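Local coordinates for gamma-glutamyltranspeptidase (Ggt) (Helicobacter pylori 26695, PDB 5BPK), which probably transfers or hydrolyses the gamma-glutamyl group of glutathione and related compounds, as an N-terminal nucleophile hydrolase of the gamma-glutamyltranspeptidase family, at residues I98-Q103 with A121-M126; D131-E136 with M151-V156; K158-D163 with D183-F188. One frame throughout, in Å; residues are numbered along the deposited sequence.

Contact 1: I98-Q103 with A121-M126; sequences ITTVLQ and APRFHM. With EDO (1,2-ethanediol), chain R.
Gln103 grips the backbone of Phe124 with both ends of its amide. Gln103 OE1 accepts from Phe124 N at 2.8 Å, in the carbonyl plane and on a lone pair. NE2 gives one hydrogen to Phe124 O, with a bent N-H...O angle of 132°. The other hydrogen of Gln103 NE2 goes to Thr99 O at 2.9 Å, one turn back. These three bonds fix the rotation of the amide. Thr99 O also takes the helical bond from Gln103 N, on the opposite face of its plane. Gln103 OE1 lies over one face of the Phe124 ring, 3.2 Å from Phe124 CD2, the amide and ring planes 51° apart. At a second tight point Thr99 OG1 stands between its backbone N and carbonyl carbon (chi1 60°) and meets His125 ND1 at the ring edge, 2.7 Å away; either may be the donor. Thr100 CG2 lies over one face of the Arg123 guanidinium, 3.7 Å from Arg123 NH1, a group held by Met161 O and Asp183. The side near Pro122 is looser. There a water 2.7 Å from Gln103 OE1 can donate to it, and a 1,2-ethanediol, probably from the crystallisation liquor, donates to Arg123 O. The contact lays the loop after helix 115-120 against helix 96-109. Strand 133-135 borders the loop through the backbone hydrogen bond of His125 with Arg134, and Met319 of the partner chain packs on Phe124.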
loop_
_atom_site.group_PDB
_atom_site.type_symbol
_atom_site.label_atom_id
_atom_site.label_comp_id
_atom_site.label_asym_id
_atom_site.label_seq_id
_atom_site.Cartn_x
_atom_site.Cartn_y
_atom_site.Cartn_z
ATOM N N ILE B 98 5.870 -6.270 0.100
ATOM C CA ILE B 98 5.789 -7.549 0.789
ATOM C C ILE B 98 7.072 -7.787 1.560
ATOM O O ILE B 98 7.050 -8.167 2.744
ATOM C CB ILE B 98 5.553 -8.710 -0.191
ATOM C CG1 ILE B 98 4.227 -8.506 -0.929
ATOM C CG2 ILE B 98 5.573 -10.040 0.545
ATOM C CD1 ILE B 98 4.059 -9.389 -2.122
ATOM N N THR B 99 8.199 -7.522 0.905
ATOM C CA THR B 99 9.486 -7.795 1.531
ATOM C C THR B 99 9.829 -6.750 2.614
ATOM O O THR B 99 10.401 -7.091 3.657
ATOM C CB THR B 99 10.598 -7.909 0.465
ATOM O OG1 THR B 99 10.694 -6.690 -0.279
ATOM C CG2 THR B 99 10.315 -9.094 -0.492
ATOM N N THR B 100 9.438 -5.492 2.398
ATOM C CA THR B 100 9.638 -4.455 3.409
ATOM C C THR B 100 8.893 -4.806 4.702
ATOM O O THR B 100 9.478 -4.781 5.789
ATOM C CB THR B 100 9.180 -3.075 2.889
ATOM O OG1 THR B 100 10.166 -2.567 1.975
ATOM C CG2 THR B 100 8.992 -2.077 4.021
ATOM N N VAL B 101 7.619 -5.176 4.571
ATOM C CA VAL B 101 6.807 -5.459 5.757
ATOM C C VAL B 101 7.334 -6.711 6.499
ATOM O O VAL B 101 7.432 -6.719 7.723
ATOM C CB VAL B 101 5.299 -5.573 5.395
ATOM C CG1 VAL B 101 4.490 -6.080 6.576
ATOM C CG2 VAL B 101 4.756 -4.205 4.922
ATOM N N LEU B 102 7.683 -7.751 5.737
ATOM C CA LEU B 102 8.298 -8.971 6.278
ATOM C C LEU B 102 9.510 -8.653 7.153
ATOM O O LEU B 102 9.666 -9.190 8.247
ATOM C CB LEU B 102 8.721 -9.882 5.098
ATOM C CG LEU B 102 9.539 -11.171 5.219
ATOM C CD1 LEU B 102 10.988 -10.937 5.526
ATOM C CD2 LEU B 102 8.900 -12.089 6.228
ATOM N N GLN B 103 10.369 -7.772 6.658
ATOM C CA GLN B 103 11.614 -7.465 7.334
ATOM C C GLN B 103 11.369 -6.731 8.650
ATOM O O GLN B 103 11.996 -7.053 9.663
ATOM C CB GLN B 103 12.566 -6.707 6.389
ATOM C CG GLN B 103 13.180 -7.643 5.354
ATOM C CD GLN B 103 13.932 -6.941 4.250
ATOM O OE1 GLN B 103 15.159 -6.746 4.344
ATOM N NE2 GLN B 103 13.210 -6.540 3.190
ATOM N N ALA B 121 16.335 -0.158 10.006
ATOM C CA ALA B 121 17.288 -1.191 9.567
ATOM C C ALA B 121 17.294 -1.336 8.044
ATOM O O ALA B 121 16.220 -1.362 7.418
ATOM C CB ALA B 121 16.970 -2.528 10.212
ATOM N N PRO B 122 18.495 -1.417 7.444
ATOM C CA PRO B 122 18.565 -1.606 6.000
ATOM C C PRO B 122 17.797 -2.836 5.518
ATOM O O PRO B 122 17.719 -3.833 6.233
ATOM C CB PRO B 122 20.063 -1.780 5.751
ATOM C CG PRO B 122 20.681 -0.872 6.780
ATOM C CD PRO B 122 19.826 -1.109 8.012
ATOM N N ARG B 123 17.247 -2.733 4.309
ATOM C CA ARG B 123 16.359 -3.735 3.728
ATOM C C ARG B 123 16.971 -4.334 2.470
ATOM O O ARG B 123 17.700 -3.647 1.755
ATOM C CB ARG B 123 15.022 -3.088 3.363
ATOM C CG ARG B 123 14.192 -2.744 4.576
ATOM C CD ARG B 123 13.034 -1.761 4.241
ATOM N NE ARG B 123 12.509 -1.231 5.500
ATOM C CZ ARG B 123 11.760 -0.152 5.644
ATOM N NH1 ARG B 123 11.410 0.594 4.607
ATOM N NH2 ARG B 123 11.381 0.198 6.865
ATOM N N PHE B 124 16.677 -5.612 2.218
ATOM C CA PHE B 124 17.034 -6.275 0.956
ATOM C C PHE B 124 15.752 -6.743 0.283
ATOM O O PHE B 124 14.680 -6.699 0.873
ATOM C CB PHE B 124 18.010 -7.451 1.158
ATOM C CG PHE B 124 17.462 -8.560 2.007
ATOM C CD1 PHE B 124 16.760 -9.621 1.440
ATOM C CD2 PHE B 124 17.621 -8.524 3.379
ATOM C CE1 PHE B 124 16.241 -10.631 2.240
ATOM C CE2 PHE B 124 17.093 -9.513 4.182
ATOM C CZ PHE B 124 16.396 -10.572 3.618
ATOM N N HIS B 125 15.864 -7.179 -0.964
ATOM C CA HIS B 125 14.688 -7.547 -1.740
ATOM C C HIS B 125 15.053 -8.506 -2.862
ATOM O O HIS B 125 16.034 -8.300 -3.570
ATOM C CB HIS B 125 14.049 -6.260 -2.283
ATOM C CG HIS B 125 12.906 -6.471 -3.221
ATOM N ND1 HIS B 125 11.658 -6.880 -2.804
ATOM C CD2 HIS B 125 12.817 -6.296 -4.565
ATOM C CE1 HIS B 125 10.853 -6.959 -3.849
ATOM N NE2 HIS B 125 11.527 -6.600 -4.929
ATOM N N MET B 126 14.232 -9.537 -3.008
ATOM C CA MET B 126 14.284 -10.473 -4.122
ATOM C C MET B 126 12.853 -10.685 -4.603
ATOM O O MET B 126 11.992 -11.038 -3.814
ATOM C CB MET B 126 14.925 -11.787 -3.653
ATOM C CG MET B 126 14.681 -13.021 -4.513
ATOM S SD MET B 126 15.270 -12.930 -6.203
ATOM C CE MET B 126 17.058 -13.062 -5.965
HETATM C C1 EDO R . 20.263 -5.188 3.937
HETATM O O1 EDO R . 20.620 -6.575 4.020
HETATM C C2 EDO R . 20.711 -4.611 2.589
HETATM O O2 EDO R . 20.335 -3.228 2.407
HETATM O O HOH W 1 16.677 -6.968 6.563
#

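Contact 2: D131-E136 with M151-V156; sequences DELRIE and MGYQIV. With EDO (1,2-ethanediol), chain R.
Leu133 and Arg134 pair in parallel with Ile155 and Val156, and three backbone hydrogen bonds join the strands: Leu133 N to Gln154 O, Val156 N to Leu133 O and Ile135 N to Val156 O. The CA-H groups of Ile155 and Arg134 add contacts to Leu133 O and Val156 O. On one face, Leu133 meets Tyr153 obliquely. Its CB is 4.0 Å from Tyr153 CD1, and its CD2 sits over one ring face toward the rim. Ile135 CD1 touches Ile155 CG2 at 3.7 Å. Ile135 CG1 stands between its backbone N and carbonyl carbon (chi1 67°) and is 3.8 Å from Ile155 CG2. Leu148 of helix 142-151 covers Leu133, Tyr153 and Ile155.

Val156 lies on the other face with Arg134. Its CG2 meets the carboxylate carbon CD of Glu132 at 3.5 Å, and the two side chains cross at about a right angle. The acid itself is paired by Glu132 OE2 with Lys158. At the beginning of the pair the link is wetter. One water accepts from Gln154 N at 2.9 Å and can donate to Asp131 OD1. That carboxylate is also held by Arg320 and Ser364 of the partner chain, while Tyr153 OH bonds to His313 of that chain. Helix 142-151 closes at Gly152 in a Schellman motif, with positive phi (119°). The chain then enters strand 155-157, which completes a beta-alpha-beta unit with strand 133-135 and helix 142-151.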
loop_
_atom_site.group_PDB
_atom_site.type_symbol
_atom_site.label_atom_id
_atom_site.label_comp_id
_atom_site.label_asym_id
_atom_site.label_seq_id
_atom_site.Cartn_x
_atom_site.Cartn_y
_atom_site.Cartn_z
ATOM N N ASP B 131 16.164 -11.288 -11.584
ATOM C CA ASP B 131 16.870 -12.225 -10.720
ATOM C C ASP B 131 18.086 -11.506 -10.143
ATOM O O ASP B 131 19.214 -11.608 -10.646
ATOM C CB ASP B 131 17.236 -13.508 -11.484
ATOM C CG ASP B 131 17.870 -14.563 -10.599
ATOM O OD1 ASP B 131 18.157 -14.281 -9.409
ATOM O OD2 ASP B 131 18.089 -15.689 -11.091
ATOM N N GLU B 132 17.815 -10.766 -9.080
ATOM C CA GLU B 132 18.817 -9.920 -8.424
ATOM C C GLU B 132 18.480 -9.793 -6.945
ATOM O O GLU B 132 17.313 -9.864 -6.555
ATOM C CB GLU B 132 18.860 -8.532 -9.071
ATOM C CG GLU B 132 17.633 -7.662 -8.813
ATOM C CD GLU B 132 17.625 -6.343 -9.574
ATOM O OE1 GLU B 132 18.350 -6.202 -10.598
ATOM O OE2 GLU B 132 16.857 -5.438 -9.153
ATOM N N LEU B 133 19.508 -9.611 -6.125
ATOM C CA LEU B 133 19.299 -9.290 -4.711
ATOM C C LEU B 133 19.505 -7.789 -4.575
ATOM O O LEU B 133 20.632 -7.287 -4.643
ATOM C CB LEU B 133 20.250 -10.079 -3.797
ATOM C CG LEU B 133 20.038 -9.906 -2.277
ATOM C CD1 LEU B 133 18.648 -10.424 -1.833
ATOM C CD2 LEU B 133 21.151 -10.657 -1.542
ATOM N N ARG B 134 18.399 -7.076 -4.415
ATOM C CA ARG B 134 18.413 -5.630 -4.306
ATOM C C ARG B 134 18.714 -5.238 -2.864
ATOM O O ARG B 134 18.091 -5.758 -1.932
ATOM C CB ARG B 134 17.060 -5.073 -4.758
ATOM C CG ARG B 134 16.839 -3.619 -4.455
ATOM C CD ARG B 134 15.554 -3.111 -5.028
ATOM N NE ARG B 134 15.424 -1.679 -4.771
ATOM C CZ ARG B 134 14.597 -0.855 -5.407
ATOM N NH1 ARG B 134 13.782 -1.314 -6.351
ATOM N NH2 ARG B 134 14.583 0.445 -5.098
ATOM N N ILE B 135 19.674 -4.331 -2.700
ATOM C CA ILE B 135 20.054 -3.804 -1.391
ATOM C C ILE B 135 20.033 -2.270 -1.383
ATOM O O ILE B 135 19.879 -1.631 -2.436
ATOM C CB ILE B 135 21.441 -4.360 -0.950
ATOM C CG1 ILE B 135 22.572 -3.843 -1.844
ATOM C CG2 ILE B 135 21.409 -5.875 -0.967
ATOM C CD1 ILE B 135 23.932 -3.961 -1.219
ATOM N N GLU B 136 20.222 -1.696 -0.196
ATOM C CA GLU B 136 20.286 -0.242 -0.003
ATOM C C GLU B 136 21.709 0.181 0.290
ATOM O O GLU B 136 22.512 -0.606 0.804
ATOM C CB GLU B 136 19.356 0.197 1.142
ATOM C CG GLU B 136 17.891 -0.157 0.888
ATOM C CD GLU B 136 16.982 0.169 2.046
ATOM O OE1 GLU B 136 17.358 -0.098 3.225
ATOM O OE2 GLU B 136 15.879 0.722 1.781
ATOM N N MET B 151 27.445 -17.453 -3.164
ATOM C CA MET B 151 26.264 -18.315 -3.298
ATOM C C MET B 151 25.609 -18.234 -4.672
ATOM O O MET B 151 24.878 -19.161 -5.068
ATOM C CB MET B 151 25.211 -17.954 -2.250
ATOM C CG MET B 151 25.620 -18.226 -0.833
ATOM S SD MET B 151 24.201 -17.997 0.248
ATOM C CE MET B 151 25.004 -17.792 1.831
ATOM N N GLY B 152 25.827 -17.126 -5.378
ATOM C CA GLY B 152 25.237 -16.910 -6.691
ATOM C C GLY B 152 24.303 -15.723 -6.848
ATOM O O GLY B 152 23.742 -15.534 -7.919
ATOM N N TYR B 153 24.147 -14.898 -5.813
ATOM C CA TYR B 153 23.313 -13.697 -5.936
ATOM C C TYR B 153 24.016 -12.642 -6.798
ATOM O O TYR B 153 25.234 -12.456 -6.698
ATOM C CB TYR B 153 22.982 -13.104 -4.555
ATOM C CG TYR B 153 22.037 -13.959 -3.746
ATOM C CD1 TYR B 153 20.698 -14.076 -4.118
ATOM C CD2 TYR B 153 22.468 -14.652 -2.619
ATOM C CE1 TYR B 153 19.819 -14.871 -3.399
ATOM C CE2 TYR B 153 21.583 -15.461 -1.878
ATOM C CZ TYR B 153 20.257 -15.553 -2.278
ATOM O OH TYR B 153 19.361 -16.328 -1.579
ATOM N N GLN B 154 23.235 -11.951 -7.625
ATOM C CA GLN B 154 23.684 -10.747 -8.309
ATOM C C GLN B 154 23.178 -9.589 -7.470
ATOM O O GLN B 154 21.987 -9.288 -7.487
ATOM C CB GLN B 154 23.105 -10.664 -9.727
ATOM C CG GLN B 154 23.411 -11.877 -10.605
ATOM C CD GLN B 154 24.876 -11.972 -10.984
ATOM O OE1 GLN B 154 25.546 -12.970 -10.692
ATOM N NE2 GLN B 154 25.385 -10.930 -11.635
ATOM N N ILE B 155 24.081 -8.961 -6.727
ATOM C CA ILE B 155 23.714 -7.932 -5.755
ATOM C C ILE B 155 23.748 -6.580 -6.440
ATOM O O ILE B 155 24.730 -6.242 -7.117
ATOM C CB ILE B 155 24.652 -7.953 -4.543
ATOM C CG1 ILE B 155 24.619 -9.344 -3.904
ATOM C CG2 ILE B 155 24.258 -6.836 -3.539
ATOM C CD1 ILE B 155 25.508 -9.502 -2.715
ATOM N N VAL B 156 22.671 -5.816 -6.273
ATOM C CA VAL B 156 22.535 -4.503 -6.888
ATOM C C VAL B 156 22.072 -3.496 -5.833
ATOM O O VAL B 156 21.119 -3.749 -5.086
ATOM C CB VAL B 156 21.554 -4.512 -8.081
ATOM C CG1 VAL B 156 22.037 -5.490 -9.144
ATOM C CG2 VAL B 156 20.145 -4.871 -7.663
HETATM C C1 EDO R . 20.263 -5.188 3.937
HETATM O O1 EDO R . 20.620 -6.575 4.020
HETATM C C2 EDO R . 20.711 -4.611 2.589
HETATM O O2 EDO R . 20.335 -3.228 2.407
HETATM O O HOH W 2 20.518 -12.872 -7.999
HETATM O O HOH W 3 20.431 -15.612 -7.689
#

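Contact 3: K158-D163 with D183-F188; sequences KPVMGD and DPRKEF. With EDO (1,2-ethanediol), chain C; EDO (1,2-ethanediol), chain F.
Arg185 carries CG anti to its own carbonyl carbon (chi1 -60°) and runs extended to NE, passing Val160 and the backbone of Met161 and Gly162. Asp183 CG is anti to the backbone N (chi1 -162°). Asp183 OD1 meets both N and NH1 of the same arginine. No direct hydrogen bond crosses this contact. Arg185 CG packs on Val160 CB at 3.7 Å, and Arg185 CD lies 3.3 Å from Met161 O. Val160 CG2 also reaches Phe188 CD2 at 3.6 Å. These two side chains cross at about a right angle.

Asp183 OD1 takes two bonds. Arg185 N comes from above the carboxylate plane. Arg185 NH1 forms a salt bridge of 2.9 Å with Asp183 OD1, on the syn side, and OD1 lies in the guanidinium plane. The other oxygen, Asp183 OD2, pairs with Arg123 and accepts from Val164 N. Further donors of Arg185 go to Glu136, Ala121 and Val119. This network may offset the closeness of Arg123 and Arg185.

The two aspartates slide past each other in opposite directions, their carboxylate planes 73° apart. Asp163 OD1 comes to 3.3 Å from Asp183 CB. Asp163 OD2 lies beside Lys186 CG, and Ser43 of the partner chain bonds to it. Two waters bridge the segments: one donates to both Gly162 O and Arg185 O, the other donates to Asp163 OD1 at 2.6 Å and accepts from Asp183 N. The bond from Arg185 N to Asp183 OD1 makes an Asx turn. It opens a short run, 184-186, with helical backbone angles after strand 176-181, set against the loop that leads into strand 166-171.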
loop_
_atom_site.group_PDB
_atom_site.type_symbol
_atom_site.label_atom_id
_atom_site.label_comp_id
_atom_site.label_asym_id
_atom_site.label_seq_id
_atom_site.Cartn_x
_atom_site.Cartn_y
_atom_site.Cartn_z
ATOM N N LYS B 158 20.286 -0.138 -5.056
ATOM C CA LYS B 158 19.253 0.687 -5.652
ATOM C C LYS B 158 18.681 1.646 -4.606
ATOM O O LYS B 158 19.030 1.561 -3.431
ATOM C CB LYS B 158 18.161 -0.198 -6.262
ATOM C CG LYS B 158 18.582 -0.844 -7.573
ATOM C CD LYS B 158 17.468 -1.685 -8.189
ATOM C CE LYS B 158 17.793 -2.078 -9.623
ATOM N NZ LYS B 158 16.748 -2.973 -10.202
ATOM N N PRO B 159 17.804 2.572 -5.029
ATOM C CA PRO B 159 17.260 3.531 -4.063
ATOM C C PRO B 159 16.556 2.874 -2.885
ATOM O O PRO B 159 16.115 1.735 -2.985
ATOM C CB PRO B 159 16.294 4.363 -4.908
ATOM C CG PRO B 159 16.903 4.325 -6.292
ATOM C CD PRO B 159 17.495 2.957 -6.419
ATOM N N VAL B 160 16.439 3.599 -1.778
ATOM C CA VAL B 160 15.808 3.048 -0.595
ATOM C C VAL B 160 14.387 2.579 -0.891
ATOM O O VAL B 160 13.660 3.178 -1.700
ATOM C CB VAL B 160 15.849 4.019 0.629
ATOM C CG1 VAL B 160 17.260 4.193 1.112
ATOM C CG2 VAL B 160 15.158 5.358 0.331
ATOM N N MET B 161 13.997 1.533 -0.170
ATOM C CA MET B 161 12.755 0.830 -0.381
ATOM C C MET B 161 11.808 1.062 0.780
ATOM O O MET B 161 12.137 0.731 1.910
ATOM C CB MET B 161 13.038 -0.662 -0.459
ATOM C CG MET B 161 13.758 -1.100 -1.703
ATOM S SD MET B 161 14.060 -2.867 -1.717
ATOM C CE MET B 161 15.443 -2.990 -0.561
ATOM N N GLY B 162 10.635 1.614 0.494
ATOM C CA GLY B 162 9.544 1.637 1.457
ATOM C C GLY B 162 9.411 2.910 2.259
ATOM O O GLY B 162 10.283 3.788 2.238
ATOM N N ASP B 163 8.312 2.976 3.005
ATOM C CA ASP B 163 8.042 4.086 3.919
ATOM C C ASP B 163 7.055 3.575 4.969
ATOM O O ASP B 163 5.846 3.734 4.861
ATOM C CB ASP B 163 7.509 5.305 3.162
ATOM C CG ASP B 163 7.196 6.479 4.079
ATOM O OD1 ASP B 163 7.575 6.434 5.267
ATOM O OD2 ASP B 163 6.553 7.433 3.611
ATOM N N ASP B 183 9.408 6.385 9.039
ATOM C CA ASP B 183 10.516 5.800 8.304
ATOM C C ASP B 183 11.488 6.900 7.876
ATOM O O ASP B 183 11.068 7.867 7.238
ATOM C CB ASP B 183 9.970 5.065 7.073
ATOM C CG ASP B 183 10.954 4.059 6.484
ATOM O OD1 ASP B 183 12.182 4.342 6.422
ATOM O OD2 ASP B 183 10.489 2.964 6.077
ATOM N N PRO B 184 12.788 6.754 8.208
ATOM C CA PRO B 184 13.746 7.764 7.747
ATOM C C PRO B 184 13.766 7.940 6.218
ATOM O O PRO B 184 14.171 8.991 5.725
ATOM C CB PRO B 184 15.099 7.233 8.254
ATOM C CG PRO B 184 14.877 5.848 8.680
ATOM C CD PRO B 184 13.433 5.755 9.080
ATOM N N ARG B 185 13.283 6.937 5.484
ATOM C CA ARG B 185 13.293 6.963 4.012
ATOM C C ARG B 185 12.254 7.898 3.394
ATOM O O ARG B 185 12.323 8.179 2.209
ATOM C CB ARG B 185 13.057 5.561 3.459
ATOM C CG ARG B 185 14.090 4.536 3.870
ATOM C CD ARG B 185 13.591 3.137 3.602
ATOM N NE ARG B 185 14.557 2.106 3.966
ATOM C CZ ARG B 185 14.759 1.667 5.203
ATOM N NH1 ARG B 185 14.084 2.185 6.223
ATOM N NH2 ARG B 185 15.640 0.702 5.421
ATOM N N LYS B 186 11.306 8.367 4.200
ATOM C CA LYS B 186 10.170 9.153 3.717
ATOM C C LYS B 186 10.587 10.259 2.736
ATOM O O LYS B 186 9.999 10.376 1.661
ATOM C CB LYS B 186 9.396 9.744 4.902
ATOM C CG LYS B 186 8.053 10.406 4.538
ATOM C CD LYS B 186 8.150 11.916 4.309
ATOM C CE LYS B 186 8.250 12.703 5.609
ATOM N NZ LYS B 186 8.523 14.153 5.362
ATOM N N GLU B 187 11.604 11.047 3.101
ATOM C CA GLU B 187 12.009 12.235 2.317
ATOM C C GLU B 187 13.072 11.984 1.236
ATOM O O GLU B 187 13.584 12.935 0.635
ATOM C CB GLU B 187 12.509 13.343 3.257
ATOM C CG GLU B 187 11.423 13.951 4.134
ATOM N N PHE B 188 13.393 10.722 0.971
ATOM C CA PHE B 188 14.461 10.389 0.030
ATOM C C PHE B 188 13.948 10.436 -1.404
ATOM O O PHE B 188 14.277 11.355 -2.156
ATOM C CB PHE B 188 15.044 9.007 0.342
ATOM C CG PHE B 188 15.962 8.984 1.543
ATOM C CD1 PHE B 188 15.729 9.799 2.653
ATOM C CD2 PHE B 188 17.050 8.119 1.572
ATOM C CE1 PHE B 188 16.566 9.763 3.751
ATOM C CE2 PHE B 188 17.891 8.075 2.672
ATOM C CZ PHE B 188 17.645 8.903 3.762
HETATM C C1 EDO C . 18.409 6.771 -2.047
HETATM O O1 EDO C . 17.120 6.216 -2.288
HETATM C C2 EDO C . 19.344 5.636 -1.674
HETATM O O2 EDO C . 20.693 6.093 -1.587
HETATM C C1 EDO F . 7.188 10.521 -0.436
HETATM O O1 EDO F . 6.634 10.667 0.878
HETATM C C2 EDO F . 6.807 11.724 -1.290
HETATM O O2 EDO F . 5.895 11.376 -2.346
HETATM O O HOH W 4 10.427 6.165 0.635
HETATM O O HOH W 5 7.160 7.643 7.548
#

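In the fold
Contact 1 is the buried one, near the centre of the chain. Contacts 2 and 3 are partly buried, and contact 2 lies farthest out. Their chemistry differs accordingly. Contact 1 rests on side-chain bonds to a loop backbone, contact 2 on parallel strand pairing, and contact 3 on apolar contacts and waters beside an internal salt bridge. The three join through polar residues. Glu136, at the end of segment 131-136, takes Arg123 N of contact 1 and Met161 N and Arg185 of contact 3. Arg123 in turn reaches Met161 O and Asp183. Strand 133-135 of contact 2 borders the loop of contact 1, through His125 O and Arg134 N, and both contacts touch one bound 1,2-ethanediol.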